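Local coordinates for dephospho-CoA kinase (Campylobacter jejuni subsp. jejuni serotype O:2, PDB 4ZO4), which probably catalyses the last step of coenzyme A biosynthesis, the ATP-dependent phosphorylation of the 3'-hydroxyl group of dephospho-CoA, at residues Lys5-Val10 against Lys112-Glu117; Leu130-Val135 against Ala175-Lys180. All coordinates share one frame; numbering follows the deposited sequence.

Interaction 1 of 2, residues Lys5-Val10 against Lys112-Glu117; sequences KNAFFV and KAFFVE
The Phe114 ring lies with one face over Ala7, whose CA is 3.9 Å from the ring centroid, a CH-pi contact displaced toward the rim. Phe114 CG sits between its backbone N and carbonyl carbon (chi1 69°), and the end of the side chain comes nearer to segment 5-10 than CB. Phe114 CZ also meets Ala7 CB at 3.6 Å, and Lys112 O lies at the ring's edge. The Phe8 ring has Phe114 O at its edge, near the ring plane. The Phe8 and Phe115 rings are oblique, their planes at 41°. Val10 CG2 reaches Phe115 CD1 at 3.5 Å. Phe9 and Val116 lie side by side and point the same way, with Phe9 CD1 3.6 Å from Val116 CB.

Four backbone hydrogen bonds join the strands: Phe114 N to Asn6 O, Phe8 N to Phe114 O, Val116 N to Phe8 O and Val10 N to Val116 O. Helix 82-109 covers the face of Ala7, Phe9, Phe114 and Val116. Helices 15-27 and 185-200 pack on the face of Phe8, Val10 and Phe115. This is the buried parallel pairing of strands 7-12 and 114-117 in a P-loop kinase core, where strand 7-12 leads into the predicted ATP-binding loop.

Interaction 2 of 2, residues Leu130-Val135 against Ala175-Lys180; sequences LGKVIV and ADFIIK
Asp176 and Val133 grip each other at the start of the strand pair. Val133 N donates to Asp176 OD2 at 2.7 Å, with an N-H...O angle of 158°. The carboxylate oxygen uses its anti lone pair, the one away from OD1. In return, Asp176 N donates to Val133 O at 3.1 Å, in the carbonyl plane and on a lone pair. Val133 O is held twice, because Phe177 N reaches it as well, at 3.0 Å. Chi1 of -54° sets Asp176 CG beside its own backbone N and anti to the carbonyl carbon. The carboxylate takes up a backbone N-H just ahead of strand 177-179.

Farther along, Val135 N bonds to Phe177 O and Ile179 N to Val135 O. This is the regular alternation of a parallel pair, with Ile134 opposite Phe177 and Val135 opposite Ile178.

The Lys132 side chain crosses that of Asp176 at about a right angle. Lys132 NZ is 6.4 Å from Asp176 OD2, so their charged atoms do not touch and any attraction is probably modest. The aliphatic part lies beside both neighbours: Lys132 CG is close to Asp176 OD2 and 3.9 Å from Phe177 CE2. Asp176 CB sits over the centre of one face of the Phe177 ring, and Ile134 CG1 is at the edge, 4.2 Å from CD2. Ile134 CG2 meets Ile179 CD1 at 4.0 Å. On the other side of the sheet, Val135 CG2 packs against Ala175 CB.

Ile134 and Ile179 both touch Phe21 of helix 15-27. On helix 185-200, Ile134 meets Ile199, and Ile179 meets Phe188, Glu191 and Val195. Strand 132-136 is flanked by strand 7-12 on its other edge, and strand 177-179 is the outermost strand on this side of the sheet within the chain.

Overall arrangement
Interactions 1 and 2 are two strand pairings of one parallel sheet, ordered 31-34, 114-117, 7-12, 132-136, 177-179. Strands 7-12 and 132-136 join them: Phe9 N and O probably bond to Lys132 O and Ile134 N, and Phe115 packs on Ile134. Interaction 1 is central and mostly buried, with phenylalanine and valine side chains on both faces and links between the strands made by backbone bonds. Interaction 2 reaches the sheet's outer strand and is only partly buried. It adds a bond from the exposed Asp176 to a backbone N-H, with exposed Lys132 and Ile178 beside it. Helices 15-27 and 185-200 pack against both contacts, whereas helix 82-109 covers a face of interaction 1.

Interaction 1 of 2, residues Lys5-Val10 against Lys112-Glu117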
ATOM      1  N   LYS A   5      21.637 -20.611 -17.214  1.00106.63           N
ATOM      2  CA  LYS A   5      21.681 -21.948 -16.635  1.00107.52           C
ATOM      3  C   LYS A   5      22.510 -22.075 -15.349  1.00101.69           C
ATOM      4  O   LYS A   5      22.238 -22.962 -14.533  1.00 97.60           O
ATOM      5  CB  LYS A   5      22.239 -22.937 -17.653  1.00114.50           C
ATOM      6  CG  LYS A   5      21.405 -23.115 -18.907  1.00116.83           C
ATOM      7  CD  LYS A   5      21.990 -24.259 -19.724  1.00124.44           C
ATOM      8  CE  LYS A   5      21.399 -24.343 -21.121  1.00127.05           C
ATOM      9  NZ  LYS A   5      22.181 -25.279 -21.974  1.00132.27           N
ATOM     10  N   ASN A   6      23.530 -21.229 -15.184  1.00 93.37           N
ATOM     11  CA  ASN A   6      24.496 -21.369 -14.079  1.00 83.99           C
ATOM     12  C   ASN A   6      24.162 -20.522 -12.888  1.00 86.20           C
ATOM     13  O   ASN A   6      24.952 -20.445 -11.940  1.00 85.24           O
ATOM     14  CB  ASN A   6      25.912 -21.008 -14.543  1.00 84.66           C
ATOM     15  CG  ASN A   6      26.495 -22.062 -15.448  1.00 87.95           C
ATOM     16  OD1 ASN A   6      27.223 -22.972 -15.000  1.00 81.56           O
ATOM     17  ND2 ASN A   6      26.116 -21.999 -16.719  1.00 87.96           N
ATOM     18  N   ALA A   7      22.985 -19.887 -12.939  1.00 88.14           N
ATOM     19  CA  ALA A   7      22.575 -18.894 -11.943  1.00 83.59           C
ATOM     20  C   ALA A   7      21.781 -19.529 -10.858  1.00 80.65           C
ATOM     21  O   ALA A   7      20.796 -20.205 -11.125  1.00 82.62           O
ATOM     22  CB  ALA A   7      21.726 -17.814 -12.578  1.00 83.55           C
ATOM     23  N   PHE A   8      22.185 -19.279  -9.624  1.00 76.43           N
ATOM     24  CA  PHE A   8      21.420 -19.747  -8.512  1.00 77.35           C
ATOM     25  C   PHE A   8      21.204 -18.595  -7.541  1.00 72.98           C
ATOM     26  O   PHE A   8      22.160 -17.938  -7.140  1.00 73.29           O
ATOM     27  CB  PHE A   8      22.121 -20.965  -7.892  1.00 80.80           C
ATOM     28  CG  PHE A   8      22.104 -22.175  -8.797  1.00 85.96           C
ATOM     29  CD1 PHE A   8      21.046 -23.067  -8.771  1.00 86.76           C
ATOM     30  CD2 PHE A   8      23.114 -22.381  -9.724  1.00 87.77           C
ATOM     31  CE1 PHE A   8      21.007 -24.150  -9.627  1.00 84.71           C
ATOM     32  CE2 PHE A   8      23.078 -23.461 -10.580  1.00 87.89           C
ATOM     33  CZ  PHE A   8      22.020 -24.344 -10.533  1.00 87.08           C
ATOM     34  N   PHE A   9      19.949 -18.321  -7.195  1.00 65.24           N
ATOM     35  CA  PHE A   9      19.691 -17.300  -6.179  1.00 70.90           C
ATOM     36  C   PHE A   9      19.789 -17.949  -4.818  1.00 64.50           C
ATOM     37  O   PHE A   9      19.305 -19.040  -4.610  1.00 66.03           O
ATOM     38  CB  PHE A   9      18.344 -16.558  -6.417  1.00 71.50           C
ATOM     39  CG  PHE A   9      18.343 -15.720  -7.686  1.00 70.52           C
ATOM     40  CD1 PHE A   9      18.943 -14.467  -7.708  1.00 74.16           C
ATOM     41  CD2 PHE A   9      17.824 -16.228  -8.872  1.00 70.49           C
ATOM     42  CE1 PHE A   9      18.987 -13.715  -8.884  1.00 76.31           C
ATOM     43  CE2 PHE A   9      17.877 -15.494 -10.047  1.00 72.93           C
ATOM     44  CZ  PHE A   9      18.451 -14.228 -10.053  1.00 73.48           C
ATOM     45  N   VAL A  10      20.459 -17.295  -3.898  1.00 60.25           N
ATOM     46  CA  VAL A  10      20.519 -17.814  -2.568  1.00 60.84           C
ATOM     47  C   VAL A  10      19.797 -16.859  -1.643  1.00 61.88           C
ATOM     48  O   VAL A  10      20.235 -15.733  -1.447  1.00 59.55           O
ATOM     49  CB  VAL A  10      21.957 -17.936  -2.103  1.00 65.42           C
ATOM     50  CG1 VAL A  10      21.990 -18.426  -0.661  1.00 68.58           C
ATOM     51  CG2 VAL A  10      22.712 -18.875  -3.024  1.00 66.06           C
ATOM     52  N   LYS A 112      30.350 -21.796 -15.517  1.00100.42           N
ATOM     53  CA  LYS A 112      30.434 -22.462 -14.228  1.00 94.98           C
ATOM     54  C   LYS A 112      29.282 -21.943 -13.347  1.00 95.00           C
ATOM     55  O   LYS A 112      28.896 -20.782 -13.459  1.00 94.39           O
ATOM     56  CB  LYS A 112      31.795 -22.188 -13.589  1.00 90.80           C
ATOM     57  CG  LYS A 112      32.100 -23.065 -12.388  1.00 88.85           C
ATOM     58  CD  LYS A 112      33.176 -22.464 -11.493  1.00 89.33           C
ATOM     59  CE  LYS A 112      33.127 -23.095 -10.107  1.00 90.97           C
ATOM     60  NZ  LYS A 112      34.381 -22.892  -9.338  1.00 91.43           N
ATOM     61  N   ALA A 113      28.722 -22.811 -12.500  1.00 91.37           N
ATOM     62  CA  ALA A 113      27.642 -22.426 -11.591  1.00 86.33           C
ATOM     63  C   ALA A 113      28.083 -21.298 -10.693  1.00 89.43           C
ATOM     64  O   ALA A 113      29.256 -21.278 -10.249  1.00 90.33           O
ATOM     65  CB  ALA A 113      27.192 -23.598 -10.741  1.00 82.69           C
ATOM     66  N   PHE A 114      27.136 -20.375 -10.444  1.00 87.33           N
ATOM     67  CA  PHE A 114      27.331 -19.205  -9.585  1.00 85.14           C
ATOM     68  C   PHE A 114      26.059 -18.829  -8.781  1.00 86.49           C
ATOM     69  O   PHE A 114      24.929 -19.181  -9.148  1.00 83.50           O
ATOM     70  CB  PHE A 114      27.840 -18.000 -10.406  1.00 87.55           C
ATOM     71  CG  PHE A 114      26.824 -17.423 -11.362  1.00 88.73           C
ATOM     72  CD1 PHE A 114      26.090 -16.291 -11.023  1.00 84.16           C
ATOM     73  CD2 PHE A 114      26.617 -17.997 -12.617  1.00 93.34           C
ATOM     74  CE1 PHE A 114      25.158 -15.759 -11.907  1.00 81.52           C
ATOM     75  CE2 PHE A 114      25.687 -17.468 -13.509  1.00 88.67           C
ATOM     76  CZ  PHE A 114      24.957 -16.345 -13.152  1.00 85.75           C
ATOM     77  N   PHE A 115      26.280 -18.094  -7.688  1.00 83.31           N
ATOM     78  CA  PHE A 115      25.256 -17.778  -6.700  1.00 85.24           C
ATOM     79  C   PHE A 115      25.088 -16.262  -6.456  1.00 80.59           C
ATOM     80  O   PHE A 115      26.029 -15.553  -6.085  1.00 82.07           O
ATOM     81  CB  PHE A 115      25.572 -18.530  -5.394  1.00 89.09           C
ATOM     82  CG  PHE A 115      25.506 -20.034  -5.545  1.00 88.98           C
ATOM     83  CD1 PHE A 115      24.277 -20.676  -5.600  1.00 84.11           C
ATOM     84  CD2 PHE A 115      26.666 -20.799  -5.686  1.00 93.08           C
ATOM     85  CE1 PHE A 115      24.192 -22.047  -5.777  1.00 87.15           C
ATOM     86  CE2 PHE A 115      26.585 -22.175  -5.871  1.00 91.90           C
ATOM     87  CZ  PHE A 115      25.341 -22.797  -5.912  1.00 89.50           C
ATOM     88  N   VAL A 116      23.882 -15.772  -6.701  1.00 72.83           N
ATOM     89  CA  VAL A 116      23.513 -14.387  -6.411  1.00 69.80           C
ATOM     90  C   VAL A 116      22.910 -14.386  -5.020  1.00 67.93           C
ATOM     91  O   VAL A 116      21.762 -14.813  -4.801  1.00 66.51           O
ATOM     92  CB  VAL A 116      22.453 -13.852  -7.413  1.00 71.96           C
ATOM     93  CG1 VAL A 116      22.107 -12.411  -7.121  1.00 67.92           C
ATOM     94  CG2 VAL A 116      22.923 -14.005  -8.862  1.00 74.46           C
ATOM     95  N   GLU A 117      23.685 -13.954  -4.051  1.00 68.48           N
ATOM     96  CA  GLU A 117      23.121 -13.797  -2.725  1.00 71.96           C
ATOM     97  C   GLU A 117      22.066 -12.688  -2.802  1.00 67.64           C
ATOM     98  O   GLU A 117      22.322 -11.640  -3.401  1.00 64.71           O
ATOM     99  CB  GLU A 117      24.230 -13.444  -1.728  1.00 75.84           C
ATOM    100  CG  GLU A 117      23.702 -12.957  -0.393  1.00 82.98           C
ATOM    101  CD  GLU A 117      24.768 -12.930   0.679  1.00 87.62           C
ATOM    102  OE1 GLU A 117      25.971 -12.950   0.335  1.00 83.31           O
ATOM    103  OE2 GLU A 117      24.384 -12.886   1.870  1.00 92.12           O
TER

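Interaction 2 of 2, residues Leu130-Val135 against Ala175-Lys180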
ATOM      1  N   LEU A 130      14.947 -15.584 -14.111  1.00 98.84           N
ATOM      2  CA  LEU A 130      16.323 -15.510 -14.586  1.00 96.00           C
ATOM      3  C   LEU A 130      17.069 -16.819 -14.340  1.00 94.14           C
ATOM      4  O   LEU A 130      17.922 -17.190 -15.136  1.00 99.24           O
ATOM      5  CB  LEU A 130      17.071 -14.348 -13.916  1.00 93.75           C
ATOM      6  CG  LEU A 130      16.355 -13.000 -13.941  1.00101.50           C
ATOM      7  CD1 LEU A 130      17.249 -11.867 -13.454  1.00101.31           C
ATOM      8  CD2 LEU A 130      15.829 -12.712 -15.339  1.00106.14           C
ATOM      9  N   GLY A 131      16.749 -17.507 -13.247  1.00 90.86           N
ATOM     10  CA  GLY A 131      17.436 -18.734 -12.878  1.00 89.61           C
ATOM     11  C   GLY A 131      16.667 -19.546 -11.856  1.00 89.35           C
ATOM     12  O   GLY A 131      15.433 -19.536 -11.841  1.00 96.43           O
ATOM     13  N   LYS A 132      17.407 -20.244 -11.001  1.00 85.16           N
ATOM     14  CA  LYS A 132      16.821 -21.051  -9.930  1.00 86.29           C
ATOM     15  C   LYS A 132      17.008 -20.469  -8.510  1.00 80.53           C
ATOM     16  O   LYS A 132      18.060 -19.887  -8.152  1.00 71.56           O
ATOM     17  CB  LYS A 132      17.365 -22.485  -9.988  1.00 89.25           C
ATOM     18  CG  LYS A 132      16.442 -23.426 -10.737  1.00 94.34           C
ATOM     19  CD  LYS A 132      17.174 -24.296 -11.731  1.00102.81           C
ATOM     20  CE  LYS A 132      16.194 -25.004 -12.652  1.00107.02           C
ATOM     21  NZ  LYS A 132      16.853 -25.295 -13.957  1.00111.95           N
ATOM     22  N   VAL A 133      15.988 -20.682  -7.694  1.00 69.97           N
ATOM     23  CA  VAL A 133      15.918 -20.031  -6.419  1.00 69.61           C
ATOM     24  C   VAL A 133      16.104 -21.036  -5.299  1.00 67.58           C
ATOM     25  O   VAL A 133      15.358 -22.022  -5.202  1.00 68.72           O
ATOM     26  CB  VAL A 133      14.555 -19.347  -6.266  1.00 68.97           C
ATOM     27  CG1 VAL A 133      14.590 -18.318  -5.150  1.00 68.68           C
ATOM     28  CG2 VAL A 133      14.190 -18.697  -7.568  1.00 71.51           C
ATOM     29  N   ILE A 134      17.068 -20.741  -4.433  1.00 66.05           N
ATOM     30  CA  ILE A 134      17.442 -21.598  -3.303  1.00 67.72           C
ATOM     31  C   ILE A 134      17.045 -20.884  -2.020  1.00 65.44           C
ATOM     32  O   ILE A 134      17.629 -19.854  -1.653  1.00 59.85           O
ATOM     33  CB  ILE A 134      18.985 -21.821  -3.244  1.00 71.92           C
ATOM     34  CG1 ILE A 134      19.471 -22.660  -4.425  1.00 74.87           C
ATOM     35  CG2 ILE A 134      19.426 -22.490  -1.928  1.00 75.55           C
ATOM     36  CD1 ILE A 134      20.983 -22.823  -4.457  1.00 74.28           C
ATOM     37  N   VAL A 135      16.056 -21.415  -1.332  1.00 65.21           N
ATOM     38  CA  VAL A 135      15.649 -20.795  -0.102  1.00 66.76           C
ATOM     39  C   VAL A 135      16.112 -21.639   1.067  1.00 63.99           C
ATOM     40  O   VAL A 135      15.790 -22.835   1.156  1.00 64.29           O
ATOM     41  CB  VAL A 135      14.123 -20.602  -0.025  1.00 71.37           C
ATOM     42  CG1 VAL A 135      13.769 -19.878   1.271  1.00 71.81           C
ATOM     43  CG2 VAL A 135      13.615 -19.816  -1.225  1.00 72.30           C
ATOM     44  N   ALA A 175      10.110 -20.729  -4.600  1.00 74.79           N
ATOM     45  CA  ALA A 175      11.405 -21.452  -4.599  1.00 72.50           C
ATOM     46  C   ALA A 175      11.427 -22.732  -5.454  1.00 72.12           C
ATOM     47  O   ALA A 175      10.426 -23.468  -5.521  1.00 66.46           O
ATOM     48  CB  ALA A 175      11.785 -21.827  -3.176  1.00 71.61           C
ATOM     49  N   ASP A 176      12.584 -23.005  -6.072  1.00 73.32           N
ATOM     50  CA  ASP A 176      12.842 -24.312  -6.712  1.00 75.40           C
ATOM     51  C   ASP A 176      13.400 -25.314  -5.695  1.00 70.99           C
ATOM     52  O   ASP A 176      13.047 -26.484  -5.706  1.00 70.45           O
ATOM     53  CB  ASP A 176      13.853 -24.194  -7.855  1.00 82.07           C
ATOM     54  CG  ASP A 176      13.468 -23.154  -8.891  1.00 83.46           C
ATOM     55  OD1 ASP A 176      12.447 -23.357  -9.574  1.00 82.91           O
ATOM     56  OD2 ASP A 176      14.212 -22.148  -9.020  1.00 87.28           O
ATOM     57  N   PHE A 177      14.275 -24.837  -4.819  1.00 69.28           N
ATOM     58  CA  PHE A 177      15.004 -25.687  -3.895  1.00 71.32           C
ATOM     59  C   PHE A 177      14.994 -25.084  -2.497  1.00 67.67           C
ATOM     60  O   PHE A 177      15.471 -23.983  -2.286  1.00 69.22           O
ATOM     61  CB  PHE A 177      16.460 -25.849  -4.363  1.00 75.09           C
ATOM     62  CG  PHE A 177      16.596 -26.235  -5.815  1.00 81.62           C
ATOM     63  CD1 PHE A 177      15.889 -27.328  -6.331  1.00 89.93           C
ATOM     64  CD2 PHE A 177      17.452 -25.542  -6.661  1.00 82.99           C
ATOM     65  CE1 PHE A 177      16.011 -27.702  -7.664  1.00 91.37           C
ATOM     66  CE2 PHE A 177      17.591 -25.916  -7.995  1.00 84.38           C
ATOM     67  CZ  PHE A 177      16.863 -26.989  -8.500  1.00 91.23           C
ATOM     68  N   ILE A 178      14.460 -25.843  -1.558  1.00 71.65           N
ATOM     69  CA  ILE A 178      14.361 -25.466  -0.166  1.00 76.36           C
ATOM     70  C   ILE A 178      15.320 -26.313   0.650  1.00 73.76           C
ATOM     71  O   ILE A 178      15.179 -27.524   0.702  1.00 77.82           O
ATOM     72  CB  ILE A 178      12.930 -25.734   0.395  1.00 78.53           C
ATOM     73  CG1 ILE A 178      11.875 -25.003  -0.444  1.00 81.42           C
ATOM     74  CG2 ILE A 178      12.830 -25.303   1.862  1.00 77.16           C
ATOM     75  CD1 ILE A 178      10.448 -25.109   0.078  1.00 83.46           C
ATOM     76  N   ILE A 179      16.259 -25.664   1.313  1.00 72.41           N
ATOM     77  CA  ILE A 179      17.129 -26.292   2.291  1.00 70.72           C
ATOM     78  C   ILE A 179      16.616 -26.011   3.691  1.00 75.35           C
ATOM     79  O   ILE A 179      16.743 -24.896   4.176  1.00 74.07           O
ATOM     80  CB  ILE A 179      18.533 -25.691   2.171  1.00 77.85           C
ATOM     81  CG1 ILE A 179      19.124 -26.067   0.802  1.00 82.67           C
ATOM     82  CG2 ILE A 179      19.428 -26.125   3.331  1.00 79.39           C
ATOM     83  CD1 ILE A 179      20.509 -25.500   0.554  1.00 84.92           C
ATOM     84  N   LYS A 180      16.031 -27.027   4.332  1.00 87.92           N
ATOM     85  CA  LYS A 180      15.579 -26.967   5.744  1.00 84.86           C
ATOM     86  C   LYS A 180      16.743 -26.492   6.606  1.00 81.69           C
ATOM     87  O   LYS A 180      17.863 -26.411   6.135  1.00 88.48           O
ATOM     88  CB  LYS A 180      15.108 -28.357   6.206  1.00 90.72           C
ATOM     89  CG  LYS A 180      13.748 -28.435   6.882  1.00 96.69           C
ATOM     90  CD  LYS A 180      12.651 -27.748   6.066  1.00104.52           C
ATOM     91  CE  LYS A 180      11.410 -28.615   5.888  1.00109.63           C
ATOM     92  NZ  LYS A 180      11.540 -29.503   4.687  1.00109.39           N
TER